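Long-range contacts in putative type VI secretion protein (PDB 6SKI), which acts as a toxic phospholipase effector of the type VI secretion system, loaded onto the VgrG spike and probably hydrolysing membrane phospholipids: residues E79-E84 with G402-F407; I107-D112 with Q123-I128; V340-R345 with G395-Q400. One frame throughout, in Å; residues are numbered along the deposited sequence.

Interaction 1 of 3, residues E79-E84 with G402-F407; sequences EDFLKE and GAAVFF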
loop_
_atom_site.group_PDB
_atom_site.type_symbol
_atom_site.label_atom_id
_atom_site.label_comp_id
_atom_site.label_asym_id
_atom_site.label_seq_id
_atom_site.Cartn_x
_atom_site.Cartn_y
_atom_site.Cartn_z
ATOM N N GLU A 79 -0.412 -4.572 30.289
ATOM C CA GLU A 79 0.872 -4.014 29.879
ATOM C C GLU A 79 2.003 -4.522 30.764
ATOM O O GLU A 79 3.073 -4.891 30.266
ATOM C CB GLU A 79 0.820 -2.489 29.911
ATOM C CG GLU A 79 2.132 -1.833 29.534
ATOM C CD GLU A 79 1.950 -0.459 28.934
ATOM O OE1 GLU A 79 1.708 -0.370 27.712
ATOM O OE2 GLU A 79 2.051 0.534 29.682
ATOM N N ASP A 80 1.783 -4.548 32.080
ATOM C CA ASP A 80 2.801 -5.038 33.004
ATOM C C ASP A 80 3.092 -6.516 32.772
ATOM O O ASP A 80 4.252 -6.942 32.811
ATOM C CB ASP A 80 2.341 -4.801 34.441
ATOM C CG ASP A 80 2.642 -3.400 34.924
ATOM O OD1 ASP A 80 3.105 -2.578 34.108
ATOM O OD2 ASP A 80 2.403 -3.117 36.115
ATOM N N PHE A 81 2.046 -7.308 32.531
ATOM C CA PHE A 81 2.205 -8.723 32.225
ATOM C C PHE A 81 3.092 -8.913 31.003
ATOM O O PHE A 81 4.069 -9.671 31.038
ATOM C CB PHE A 81 0.821 -9.332 31.990
ATOM C CG PHE A 81 0.770 -10.827 32.091
ATOM C CD1 PHE A 81 1.906 -11.573 32.336
ATOM C CD2 PHE A 81 -0.431 -11.489 31.926
ATOM C CE1 PHE A 81 1.836 -12.943 32.423
ATOM C CE2 PHE A 81 -0.502 -12.855 32.012
ATOM C CZ PHE A 81 0.631 -13.582 32.257
ATOM N N LEU A 82 2.778 -8.204 29.918
ATOM C CA LEU A 82 3.567 -8.346 28.701
ATOM C C LEU A 82 5.001 -7.890 28.917
ATOM O O LEU A 82 5.938 -8.534 28.434
ATOM C CB LEU A 82 2.923 -7.565 27.559
ATOM C CG LEU A 82 3.575 -7.761 26.191
ATOM C CD1 LEU A 82 3.306 -9.156 25.657
ATOM C CD2 LEU A 82 3.079 -6.705 25.222
ATOM N N LYS A 83 5.197 -6.787 29.642
ATOM C CA LYS A 83 6.552 -6.321 29.911
ATOM C C LYS A 83 7.340 -7.348 30.710
ATOM O O LYS A 83 8.547 -7.513 30.503
ATOM C CB LYS A 83 6.513 -4.985 30.649
ATOM C CG LYS A 83 6.892 -3.795 29.791
ATOM C CD LYS A 83 6.437 -2.493 30.427
ATOM C CE LYS A 83 6.571 -1.328 29.462
ATOM N NZ LYS A 83 5.408 -1.235 28.539
ATOM N N GLU A 84 6.676 -8.050 31.629
ATOM C CA GLU A 84 7.395 -8.996 32.473
ATOM C C GLU A 84 7.703 -10.296 31.734
ATOM O O GLU A 84 8.729 -10.929 32.004
ATOM C CB GLU A 84 6.620 -9.249 33.765
ATOM C CG GLU A 84 5.710 -10.453 33.768
ATOM C CD GLU A 84 5.107 -10.686 35.132
ATOM O OE1 GLU A 84 4.699 -9.695 35.770
ATOM O OE2 GLU A 84 5.042 -11.856 35.565
ATOM N N GLY A 402 -3.424 -13.162 37.100
ATOM C CA GLY A 402 -3.808 -12.996 35.710
ATOM C C GLY A 402 -3.276 -14.151 34.890
ATOM O O GLY A 402 -2.211 -14.689 35.181
ATOM N N ALA A 403 -4.033 -14.541 33.880
ATOM C CA ALA A 403 -3.632 -15.612 32.987
ATOM C C ALA A 403 -3.856 -15.181 31.550
ATOM O O ALA A 403 -4.805 -14.446 31.250
ATOM C CB ALA A 403 -4.399 -16.902 33.275
ATOM N N ALA A 404 -2.954 -15.613 30.673
ATOM C CA ALA A 404 -3.109 -15.386 29.243
ATOM C C ALA A 404 -2.488 -16.547 28.483
ATOM O O ALA A 404 -1.808 -17.395 29.057
ATOM C CB ALA A 404 -2.480 -14.061 28.813
ATOM N N VAL A 405 -2.749 -16.596 27.183
ATOM C CA VAL A 405 -2.107 -17.563 26.300
ATOM C C VAL A 405 -0.977 -16.864 25.559
ATOM O O VAL A 405 -1.199 -15.864 24.871
ATOM C CB VAL A 405 -3.112 -18.180 25.320
ATOM C CG1 VAL A 405 -2.445 -19.267 24.506
ATOM C CG2 VAL A 405 -4.287 -18.736 26.072
ATOM N N PHE A 406 0.234 -17.388 25.698
ATOM C CA PHE A 406 1.428 -16.806 25.109
ATOM C C PHE A 406 1.984 -17.716 24.025
ATOM O O PHE A 406 2.055 -18.937 24.194
ATOM C CB PHE A 406 2.496 -16.571 26.175
ATOM C CG PHE A 406 3.360 -15.378 25.911
ATOM C CD1 PHE A 406 2.823 -14.105 25.908
ATOM C CD2 PHE A 406 4.709 -15.527 25.671
ATOM C CE1 PHE A 406 3.615 -13.007 25.670
ATOM C CE2 PHE A 406 5.504 -14.433 25.427
ATOM C CZ PHE A 406 4.955 -13.172 25.431
ATOM N N PHE A 407 2.373 -17.112 22.912
ATOM C CA PHE A 407 3.069 -17.788 21.831
ATOM C C PHE A 407 4.462 -17.194 21.713
ATOM O O PHE A 407 4.611 -15.973 21.601
ATOM C CB PHE A 407 2.311 -17.637 20.514
ATOM C CG PHE A 407 2.919 -18.396 19.376
ATOM C CD1 PHE A 407 3.044 -19.769 19.433
ATOM C CD2 PHE A 407 3.364 -17.735 18.248
ATOM C CE1 PHE A 407 3.601 -20.464 18.389
ATOM C CE2 PHE A 407 3.921 -18.428 17.204
ATOM C CZ PHE A 407 4.038 -19.794 17.275
#
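Helix 72-85 packs here on one face of a three-stranded antiparallel sheet, whose middle strand, 398-409, lies between strands 328-341 and 376-386. The segment axes of 79-84 and 402-407 approach to 10.3 Å and cross at -61°, so the helix runs obliquely over the strand and touches it through two side chains, Phe81 and Leu82. The strand meets them with Gly402, Ala404 and Phe406, the alternate residues of this face. Ala403 and Val405 belong to the other face, which is covered by helix 350-362; the sheet is thus packed between two helices.

Phe81 points toward the strand, its CG anti to the backbone N (chi1 -162°), and presents one corner of the ring. Its CE2 lies 3.9 Å from the CB of Ala404 and also 3.9 Å from the backbone N of Ala404. That amide nitrogen and the carbonyl carbon of Ala403 sit at the ring edge, near its plane, so the ring meets the strand by its rim rather than lying flat on it. At Gly402 no side chain stands between ring and backbone, and Phe81 CE2 comes to 4.0 Å from Gly402 O.

One residue on, Leu82 also has its CG anti to the backbone N (chi1 -174°); its CB points to one side of the strand, and chi1 with chi2 brings CD1 to the Phe406 ring. No hydrogen bond joins the two segments; the contact is apolar and small, and neighbouring strands widen it. Phe331 of strand 328-341 meets both aromatic rings, edge-to-face with Phe406, while Phe81 also reaches Lys380 and Arg382. Leu82 and Phe406 cross at about a right angle, and Leu82 CD1 touches the ring edge in plane, 3.9 Å from Phe406 CE1.

Interaction 2 of 3, residues I107-D112 with Q123-I128; sequences ILYHPD and QIKTYI
The turn that leaves helix 101-108 is fastened here to strand 121-128, which pairs in parallel with strand 22-43 in the mixed sheet of a domain of the alpha/beta-hydrolase clan. Hydrogen bonds close the end at Asp112 and Gln123: one joins backbone to backbone, the other backbone to carboxylate. Asp112 N donates to Gln123 O (2.5 Å), nearly along the C=O axis, and Gln123 N returns a bond to Asp112 OD2 (2.8 Å) on that oxygen's anti lone pair. The second carboxylate oxygen, OD1, is held by Gln119.

Lys125 makes a charge-to-carbonyl hydrogen bond. Its chain, extended beyond CG, runs antiparallel to the Tyr109 side chain, alongside it. Its NZ donates to Tyr109 O (2.8 Å), again nearly along the C=O axis, and weakly to Asn106 O, with Pro111 CG 3.6 Å from NZ.

Apolar and stacking contacts surround Tyr109. Lys125 CB lies 3.4 Å from Tyr109 CD2, and the Gln123 amide stacks on the ring with planes 16° apart. The Tyr109 hydroxyl is hydrogen-bonded to Asp192.

Lysine thus brings positive charge to carbonyls at and just beyond the C-terminal end of helix 101-108, where the helix dipole would probably favour it and help keep NZ protonated.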
loop_
_atom_site.group_PDB
_atom_site.type_symbol
_atom_site.label_atom_id
_atom_site.label_comp_id
_atom_site.label_asym_id
_atom_site.label_seq_id
_atom_site.Cartn_x
_atom_site.Cartn_y
_atom_site.Cartn_z
ATOM N N ILE A 107 11.710 -1.453 -7.937
ATOM C CA ILE A 107 13.113 -1.647 -8.296
ATOM C C ILE A 107 13.243 -2.522 -9.535
ATOM O O ILE A 107 14.158 -2.333 -10.344
ATOM C CB ILE A 107 13.888 -2.242 -7.102
ATOM C CG1 ILE A 107 13.898 -1.274 -5.918
ATOM C CG2 ILE A 107 15.305 -2.601 -7.501
ATOM C CD1 ILE A 107 14.044 0.177 -6.305
ATOM N N LEU A 108 12.318 -3.460 -9.728
ATOM C CA LEU A 108 12.408 -4.417 -10.820
ATOM C C LEU A 108 11.612 -4.007 -12.046
ATOM O O LEU A 108 11.867 -4.536 -13.132
ATOM C CB LEU A 108 11.927 -5.796 -10.359
ATOM C CG LEU A 108 12.879 -6.594 -9.478
ATOM C CD1 LEU A 108 12.192 -7.846 -8.981
ATOM C CD2 LEU A 108 14.132 -6.942 -10.247
ATOM N N TYR A 109 10.649 -3.106 -11.894
ATOM C CA TYR A 109 9.948 -2.544 -13.038
ATOM C C TYR A 109 10.958 -1.944 -13.999
ATOM O O TYR A 109 11.735 -1.064 -13.619
ATOM C CB TYR A 109 8.966 -1.479 -12.564
ATOM C CG TYR A 109 7.943 -1.049 -13.583
ATOM C CD1 TYR A 109 6.802 -1.796 -13.805
ATOM C CD2 TYR A 109 8.112 0.116 -14.311
ATOM C CE1 TYR A 109 5.864 -1.394 -14.722
ATOM C CE2 TYR A 109 7.180 0.522 -15.231
ATOM C CZ TYR A 109 6.058 -0.239 -15.434
ATOM O OH TYR A 109 5.121 0.159 -16.355
ATOM N N HIS A 110 10.963 -2.433 -15.228
ATOM C CA HIS A 110 11.949 -1.979 -16.193
ATOM C C HIS A 110 11.723 -0.507 -16.516
ATOM O O HIS A 110 10.647 -0.144 -17.009
ATOM C CB HIS A 110 11.872 -2.813 -17.466
ATOM C CG HIS A 110 12.878 -2.422 -18.499
ATOM N ND1 HIS A 110 12.522 -1.953 -19.744
ATOM C CD2 HIS A 110 14.231 -2.418 -18.469
ATOM C CE1 HIS A 110 13.612 -1.680 -20.438
ATOM N NE2 HIS A 110 14.663 -1.954 -19.687
ATOM N N PRO A 111 12.692 0.366 -16.251
ATOM C CA PRO A 111 12.533 1.772 -16.625
ATOM C C PRO A 111 13.126 2.085 -17.989
ATOM O O PRO A 111 14.191 1.572 -18.345
ATOM C CB PRO A 111 13.278 2.495 -15.503
ATOM C CG PRO A 111 14.427 1.574 -15.224
ATOM C CD PRO A 111 13.933 0.157 -15.486
ATOM N N ASP A 112 12.446 2.919 -18.762
ATOM C CA ASP A 112 12.980 3.430 -20.015
ATOM C C ASP A 112 13.349 4.893 -19.823
ATOM O O ASP A 112 12.540 5.678 -19.320
ATOM C CB ASP A 112 11.970 3.274 -21.149
ATOM C CG ASP A 112 11.996 1.889 -21.758
ATOM O OD1 ASP A 112 12.996 1.549 -22.422
ATOM O OD2 ASP A 112 11.022 1.134 -21.567
ATOM N N GLN A 123 8.546 2.252 -20.823
ATOM C CA GLN A 123 8.038 2.134 -19.467
ATOM C C GLN A 123 8.739 3.138 -18.572
ATOM O O GLN A 123 9.965 3.262 -18.611
ATOM C CB GLN A 123 8.237 0.726 -18.917
ATOM C CG GLN A 123 7.114 -0.227 -19.223
ATOM C CD GLN A 123 7.352 -1.589 -18.633
ATOM O OE1 GLN A 123 8.323 -1.801 -17.912
ATOM N NE2 GLN A 123 6.461 -2.523 -18.926
ATOM N N ILE A 124 7.957 3.849 -17.769
ATOM C CA ILE A 124 8.464 4.701 -16.709
ATOM C C ILE A 124 7.702 4.332 -15.448
ATOM O O ILE A 124 6.606 3.772 -15.502
ATOM C CB ILE A 124 8.317 6.202 -17.031
ATOM C CG1 ILE A 124 6.846 6.603 -17.050
ATOM C CG2 ILE A 124 8.966 6.527 -18.359
ATOM C CD1 ILE A 124 6.624 8.060 -17.333
ATOM N N LYS A 125 8.297 4.633 -14.300
ATOM C CA LYS A 125 7.761 4.130 -13.048
ATOM C C LYS A 125 7.692 5.238 -12.013
ATOM O O LYS A 125 8.421 6.229 -12.078
ATOM C CB LYS A 125 8.576 2.945 -12.518
ATOM C CG LYS A 125 10.045 3.202 -12.293
ATOM C CD LYS A 125 10.774 1.878 -12.201
ATOM C CE LYS A 125 12.174 2.034 -11.665
ATOM N NZ LYS A 125 12.989 0.834 -11.992
ATOM N N THR A 126 6.786 5.049 -11.063
ATOM C CA THR A 126 6.472 6.034 -10.046
ATOM C C THR A 126 6.233 5.317 -8.729
ATOM O O THR A 126 5.623 4.248 -8.696
ATOM C CB THR A 126 5.230 6.834 -10.430
ATOM O OG1 THR A 126 5.341 7.282 -11.787
ATOM C CG2 THR A 126 5.086 8.007 -9.539
ATOM N N TYR A 127 6.709 5.912 -7.642
ATOM C CA TYR A 127 6.582 5.324 -6.316
ATOM C C TYR A 127 5.848 6.293 -5.403
ATOM O O TYR A 127 6.288 7.431 -5.216
ATOM C CB TYR A 127 7.950 4.974 -5.735
ATOM C CG TYR A 127 7.876 4.339 -4.370
ATOM C CD1 TYR A 127 7.658 2.977 -4.229
ATOM C CD2 TYR A 127 8.028 5.099 -3.222
ATOM C CE1 TYR A 127 7.589 2.393 -2.984
ATOM C CE2 TYR A 127 7.958 4.524 -1.975
ATOM C CZ TYR A 127 7.740 3.173 -1.862
ATOM O OH TYR A 127 7.674 2.599 -0.615
ATOM N N ILE A 128 4.735 5.839 -4.838
ATOM C CA ILE A 128 3.979 6.591 -3.848
ATOM C C ILE A 128 4.069 5.849 -2.524
ATOM O O ILE A 128 3.887 4.628 -2.474
ATOM C CB ILE A 128 2.513 6.780 -4.284
ATOM C CG1 ILE A 128 2.445 7.471 -5.645
ATOM C CG2 ILE A 128 1.754 7.593 -3.264
ATOM C CD1 ILE A 128 2.208 6.528 -6.798
#

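Interaction 3 of 3, residues V340-R345 with G395-Q400; sequences VSDDTR and GVIQKQ
Two strands of the three-stranded antiparallel sheet meet at its outer end, where strand 328-341 runs out into a type I beta turn, Ser341 to Thr344, and strand 398-409 begins. Val340 and Lys399 form an antiparallel hydrogen-bonded pair. Val340 N donates to Lys399 O (2.9 Å), almost straight at 169°, and Lys399 N donates back to Val340 O at the same length, in the carbonyl plane. Next to it, Ser341 and Gln398 make a non-hydrogen-bonded pair, and the backbone of Gln398 bonds instead to Val386 on the other neighbouring strand. Val340 O has a further close approach from Gln398 CA, a CA-H...O contact.

Past the last bridge the pairing continues into the turn: Asp342 N donates to Ile397 O (3.0 Å), but from above the carbonyl plane, 42° out of it. The turn closes on itself, Thr344 N bonding to Ser341 O, and the hydroxyls Ser341 OG and Thr344 OG1 lie 2.7 Å apart, hydrogen-bonded.

Asp342 O, Thr344 O and the Asp342 carboxylate lie around the ammonium group of Lys399. Lys399 starts with CG in the crowded position between N and carbonyl carbon (chi1 76°) and bends at chi3, which brings NZ to the carbonyls of the turn. There NZ makes two weak hydrogen bonds, to Asp342 O (3.4 Å) and Thr344 O (3.5 Å), and a long salt bridge to Asp342 OD2; Glu346 adds another weak, long ion pair. Two carbonyl dipoles and two more distant carboxylates would probably favour the charged lysine. On the same face of the sheet, Val340 CG2 packs against the aliphatic stem of Lys399, 3.7 Å from its CG.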
loop_
_atom_site.group_PDB
_atom_site.type_symbol
_atom_site.label_atom_id
_atom_site.label_comp_id
_atom_site.label_asym_id
_atom_site.label_seq_id
_atom_site.Cartn_x
_atom_site.Cartn_y
_atom_site.Cartn_z
ATOM N N VAL A 340 -7.857 -12.984 44.271
ATOM C CA VAL A 340 -8.201 -14.178 45.026
ATOM C C VAL A 340 -7.376 -14.193 46.309
ATOM O O VAL A 340 -6.561 -13.304 46.561
ATOM C CB VAL A 340 -7.965 -15.471 44.218
ATOM C CG1 VAL A 340 -9.076 -15.678 43.207
ATOM C CG2 VAL A 340 -6.613 -15.426 43.535
ATOM N N SER A 341 -7.597 -15.220 47.123
ATOM C CA SER A 341 -6.840 -15.393 48.352
ATOM C C SER A 341 -5.441 -15.902 48.039
ATOM O O SER A 341 -5.244 -16.683 47.106
ATOM C CB SER A 341 -7.556 -16.366 49.286
ATOM O OG SER A 341 -8.214 -17.381 48.550
ATOM N N ASP A 342 -4.463 -15.452 48.827
ATOM C CA ASP A 342 -3.080 -15.836 48.579
ATOM C C ASP A 342 -2.862 -17.336 48.722
ATOM O O ASP A 342 -1.889 -17.864 48.173
ATOM C CB ASP A 342 -2.149 -15.079 49.525
ATOM C CG ASP A 342 -0.808 -14.766 48.894
ATOM O OD1 ASP A 342 -0.439 -13.574 48.843
ATOM O OD2 ASP A 342 -0.123 -15.707 48.445
ATOM N N ASP A 343 -3.742 -18.034 49.439
ATOM C CA ASP A 343 -3.625 -19.484 49.544
ATOM C C ASP A 343 -4.033 -20.168 48.246
ATOM O O ASP A 343 -3.519 -21.244 47.919
ATOM C CB ASP A 343 -4.464 -19.994 50.717
ATOM C CG ASP A 343 -5.943 -19.701 50.552
ATOM O OD1 ASP A 343 -6.466 -18.847 51.299
ATOM O OD2 ASP A 343 -6.589 -20.329 49.689
ATOM N N THR A 344 -4.961 -19.566 47.505
ATOM C CA THR A 344 -5.480 -20.170 46.282
ATOM C C THR A 344 -4.361 -20.439 45.284
ATOM O O THR A 344 -3.501 -19.586 45.047
ATOM C CB THR A 344 -6.534 -19.259 45.655
ATOM O OG1 THR A 344 -7.622 -19.084 46.569
ATOM C CG2 THR A 344 -7.064 -19.858 44.362
ATOM N N ARG A 345 -4.380 -21.632 44.694
ATOM C CA ARG A 345 -3.395 -22.006 43.690
ATOM C C ARG A 345 -3.683 -21.265 42.392
ATOM O O ARG A 345 -4.838 -21.162 41.970
ATOM C CB ARG A 345 -3.423 -23.513 43.447
ATOM C CG ARG A 345 -3.520 -24.345 44.706
ATOM C CD ARG A 345 -3.666 -25.824 44.378
ATOM N NE ARG A 345 -4.279 -26.578 45.469
ATOM C CZ ARG A 345 -3.713 -26.796 46.654
ATOM N NH1 ARG A 345 -4.361 -27.494 47.577
ATOM N NH2 ARG A 345 -2.498 -26.332 46.919
ATOM N N GLY A 395 -7.157 -10.823 58.375
ATOM C CA GLY A 395 -6.247 -11.929 58.194
ATOM C C GLY A 395 -6.138 -12.437 56.775
ATOM O O GLY A 395 -5.305 -13.312 56.510
ATOM N N VAL A 396 -6.947 -11.918 55.858
ATOM C CA VAL A 396 -6.981 -12.393 54.481
ATOM C C VAL A 396 -5.922 -11.643 53.683
ATOM O O VAL A 396 -6.046 -10.441 53.445
ATOM C CB VAL A 396 -8.370 -12.206 53.863
ATOM C CG1 VAL A 396 -8.357 -12.609 52.402
ATOM C CG2 VAL A 396 -9.403 -13.007 54.631
ATOM N N ILE A 397 -4.884 -12.348 53.268
ATOM C CA ILE A 397 -3.932 -11.817 52.302
ATOM C C ILE A 397 -4.467 -12.128 50.914
ATOM O O ILE A 397 -5.087 -13.172 50.689
ATOM C CB ILE A 397 -2.523 -12.406 52.519
ATOM C CG1 ILE A 397 -2.110 -12.269 53.985
ATOM C CG2 ILE A 397 -1.509 -11.721 51.614
ATOM C CD1 ILE A 397 -1.491 -10.933 54.327
ATOM N N GLN A 398 -4.243 -11.221 49.967
ATOM C CA GLN A 398 -4.861 -11.328 48.657
ATOM C C GLN A 398 -3.832 -11.141 47.551
ATOM O O GLN A 398 -2.862 -10.390 47.690
ATOM C CB GLN A 398 -5.989 -10.305 48.495
ATOM C CG GLN A 398 -7.238 -10.652 49.283
ATOM C CD GLN A 398 -8.505 -10.214 48.590
ATOM O OE1 GLN A 398 -8.634 -9.064 48.173
ATOM N NE2 GLN A 398 -9.455 -11.133 48.459
ATOM N N LYS A 399 -4.082 -11.812 46.432
ATOM C CA LYS A 399 -3.213 -11.748 45.269
ATOM C C LYS A 399 -4.061 -11.487 44.037
ATOM O O LYS A 399 -5.198 -11.953 43.944
ATOM C CB LYS A 399 -2.422 -13.053 45.084
ATOM C CG LYS A 399 -3.258 -14.194 44.521
ATOM C CD LYS A 399 -2.798 -15.557 44.990
ATOM C CE LYS A 399 -1.327 -15.780 44.727
ATOM N NZ LYS A 399 -0.954 -17.200 44.966
ATOM N N GLN A 400 -3.511 -10.737 43.097
ATOM C CA GLN A 400 -4.095 -10.624 41.771
ATOM C C GLN A 400 -3.419 -11.653 40.879
ATOM O O GLN A 400 -2.196 -11.616 40.699
ATOM C CB GLN A 400 -3.934 -9.220 41.192
ATOM C CG GLN A 400 -4.851 -8.962 40.008
ATOM C CD GLN A 400 -4.431 -7.770 39.185
ATOM O OE1 GLN A 400 -3.244 -7.478 39.057
ATOM N NE2 GLN A 400 -5.404 -7.072 38.614
#

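How the interactions relate
Interactions 1 and 3 share strand 398-409 and reach the same three-stranded sheet, their centres about 20 Å apart; interaction 2 lies on the opposite side of the chain's centre, in the mixed sheet, its centre about 45 Å from that of interaction 1 and about 65 Å from that of interaction 3. Place and chemistry go together. Interaction 1 is buried, its side-chain contacts apolar, with no hydrogen bond across it. Interaction 3, at the surface end of that sheet, relies on backbone pairing and a loosely bound lysine. Partly buried interaction 2 mixes both, and its lysine is gripped more firmly by a backbone carbonyl beside a buried tyrosine.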